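Local atomic coordinates of protein stn1 (Schizosaccharomyces pombe, PDB entry 3KF6), a protein that binds single-stranded telomeric DNA, interacts with Ten1 and is required for telomere maintenance in fission yeast. Residues S24-I29 / G107-F112. Sequence-based numbering, arbitrary orientation.
Sequences SDVHKI and GKINSF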
loop_
_atom_site.group_PDB
_atom_site.type_symbol
_atom_site.label_atom_id
_atom_site.label_comp_id
_atom_site.label_asym_id
_atom_site.label_seq_id
_atom_site.Cartn_x
_atom_site.Cartn_y
_atom_site.Cartn_z
ATOM N N SER A 24 -2.312 -7.945 -5.079
ATOM C CA SER A 24 -3.073 -9.186 -4.999
ATOM C C SER A 24 -3.185 -9.826 -6.388
ATOM O O SER A 24 -3.178 -11.048 -6.511
ATOM C CB SER A 24 -4.467 -8.924 -4.430
ATOM O OG SER A 24 -5.196 -8.044 -5.260
ATOM N N ASP A 25 -3.279 -9.004 -7.431
ATOM C CA ASP A 25 -3.385 -9.530 -8.790
ATOM C C ASP A 25 -2.036 -10.024 -9.295
ATOM O O ASP A 25 -1.963 -10.962 -10.099
ATOM C CB ASP A 25 -3.958 -8.468 -9.741
ATOM C CG ASP A 25 -5.429 -8.190 -9.473
ATOM O OD1 ASP A 25 -6.172 -9.165 -9.222
ATOM O OD2 ASP A 25 -5.845 -7.013 -9.522
ATOM N N VAL A 26 -0.961 -9.399 -8.829
ATOM C CA VAL A 26 0.376 -9.828 -9.227
ATOM C C VAL A 26 0.554 -11.275 -8.757
ATOM O O VAL A 26 1.077 -12.116 -9.492
ATOM C CB VAL A 26 1.463 -8.915 -8.601
ATOM C CG1 VAL A 26 2.855 -9.461 -8.901
ATOM C CG2 VAL A 26 1.337 -7.513 -9.165
ATOM N N HIS A 27 0.089 -11.564 -7.545
ATOM C CA HIS A 27 0.188 -12.914 -6.983
ATOM C C HIS A 27 -0.724 -13.917 -7.683
ATOM O O HIS A 27 -0.676 -15.113 -7.392
ATOM C CB HIS A 27 -0.136 -12.891 -5.484
ATOM C CG HIS A 27 0.989 -12.393 -4.629
ATOM N ND1 HIS A 27 2.097 -13.161 -4.336
ATOM C CD2 HIS A 27 1.186 -11.200 -4.018
ATOM C CE1 HIS A 27 2.927 -12.462 -3.582
ATOM N NE2 HIS A 27 2.398 -11.268 -3.375
ATOM N N LYS A 28 -1.549 -13.432 -8.607
ATOM C CA LYS A 28 -2.464 -14.306 -9.336
ATOM C C LYS A 28 -1.994 -14.605 -10.754
ATOM O O LYS A 28 -2.630 -15.373 -11.479
ATOM C CB LYS A 28 -3.865 -13.692 -9.372
ATOM C CG LYS A 28 -4.565 -13.709 -8.026
ATOM C CD LYS A 28 -5.932 -13.056 -8.101
ATOM C CE LYS A 28 -6.598 -13.028 -6.735
ATOM N NZ LYS A 28 -7.899 -12.304 -6.756
ATOM N N ILE A 29 -0.887 -13.991 -11.156
ATOM C CA ILE A 29 -0.345 -14.221 -12.489
ATOM C C ILE A 29 0.106 -15.677 -12.569
ATOM O O ILE A 29 0.732 -16.192 -11.644
ATOM C CB ILE A 29 0.860 -13.302 -12.778
ATOM C CG1 ILE A 29 0.411 -11.837 -12.793
ATOM C CG2 ILE A 29 1.489 -13.666 -14.125
ATOM C CD1 ILE A 29 1.556 -10.843 -12.881
ATOM N N GLY A 107 9.118 -2.746 -12.489
ATOM C CA GLY A 107 10.037 -3.867 -12.572
ATOM C C GLY A 107 9.470 -5.066 -13.294
ATOM O O GLY A 107 8.382 -5.004 -13.868
ATOM N N LYS A 108 10.219 -6.163 -13.279
ATOM C CA LYS A 108 9.770 -7.381 -13.931
ATOM C C LYS A 108 9.466 -8.436 -12.888
ATOM O O LYS A 108 10.095 -8.483 -11.832
ATOM C CB LYS A 108 10.833 -7.907 -14.904
ATOM C CG LYS A 108 12.218 -8.076 -14.308
ATOM C CD LYS A 108 13.156 -8.752 -15.304
ATOM C CE LYS A 108 14.604 -8.722 -14.840
ATOM N NZ LYS A 108 15.174 -7.345 -14.863
ATOM N N ILE A 109 8.478 -9.269 -13.181
ATOM C CA ILE A 109 8.094 -10.327 -12.268
ATOM C C ILE A 109 9.118 -11.447 -12.307
ATOM O O ILE A 109 9.684 -11.748 -13.358
ATOM C CB ILE A 109 6.713 -10.898 -12.633
ATOM C CG1 ILE A 109 6.578 -10.988 -14.157
ATOM C CG2 ILE A 109 5.624 -10.033 -12.025
ATOM C CD1 ILE A 109 5.238 -11.517 -14.636
ATOM N N ASN A 110 9.357 -12.048 -11.147
ATOM C CA ASN A 110 10.303 -13.146 -11.012
ATOM C C ASN A 110 9.574 -14.290 -10.321
ATOM O O ASN A 110 9.072 -14.125 -9.211
ATOM C CB ASN A 110 11.502 -12.708 -10.173
ATOM C CG ASN A 110 12.531 -13.808 -10.009
ATOM O OD1 ASN A 110 13.067 -14.323 -10.991
ATOM N ND2 ASN A 110 12.814 -14.172 -8.765
ATOM N N SER A 111 9.524 -15.449 -10.970
ATOM C CA SER A 111 8.823 -16.602 -10.412
ATOM C C SER A 111 9.713 -17.798 -10.084
ATOM O O SER A 111 9.275 -18.945 -10.186
ATOM C CB SER A 111 7.721 -17.051 -11.377
ATOM O OG SER A 111 8.268 -17.410 -12.636
ATOM N N PHE A 112 10.951 -17.535 -9.684
ATOM C CA PHE A 112 11.882 -18.606 -9.342
ATOM C C PHE A 112 11.349 -19.424 -8.160
ATOM O O PHE A 112 11.392 -20.657 -8.176
ATOM C CB PHE A 112 13.256 -18.015 -9.011
ATOM C CG PHE A 112 14.306 -19.044 -8.695
ATOM C CD1 PHE A 112 14.674 -19.302 -7.377
ATOM C CD2 PHE A 112 14.930 -19.757 -9.714
ATOM C CE1 PHE A 112 15.651 -20.253 -7.081
ATOM C CE2 PHE A 112 15.907 -20.710 -9.428
ATOM C CZ PHE A 112 16.268 -20.958 -8.108
#
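The end of a strand in the OB fold, the DNA-binding domain in the N-terminal part of Stn1, whose complex with Ten1 is Rpa2-Rpa3-like, meets a short N-terminal helix here through Val26, Ile29 and Ile109. All three side chains are buried and purely hydrocarbon, as suits a junction made by van der Waals contact alone. Ile109, in strand 102-110, points toward the helical turn and sets its branch methyl CG2 between two partners, 4.2 Å from both Val26 CG1 and Ile29 CD1, while CD1 of its longer arm also meets Ile29. A chi1 of 39° sets CG1 of Ile109 between its own backbone N and carbonyl carbon, and the extended chi2 carries CD1 outward. Val26, in the helical turn, offers its methyl CG1 to the strand residue; the short, beta-branched side chain keeps its methyls close to the backbone, and chi1 near 174° fixes where CG1 lies.

A type I turn from Val26 to Ile29 brings both residues to the same strand residue; Ile29 N donates to Val26 O at 3.2 Å, and one residue earlier Lys28 N donates to Asp25 O at 2.9 Å. Asp25 and His27 take their polar groups to other partners: Asp25 forms a salt bridge with Lys143 of the C-terminal helix 130-153, and His27 NE2 bonds to Val77 O. Ile50 of strand 49-62 touches both isoleucines, and Phe31 also packs on Ile109, joining the N-terminal segment to the sheet. Only 104 Å² is buried between the two segments. The two isoleucines approach tip to tip, with Ile29 CD1 4.1 Å from Ile109 CD1.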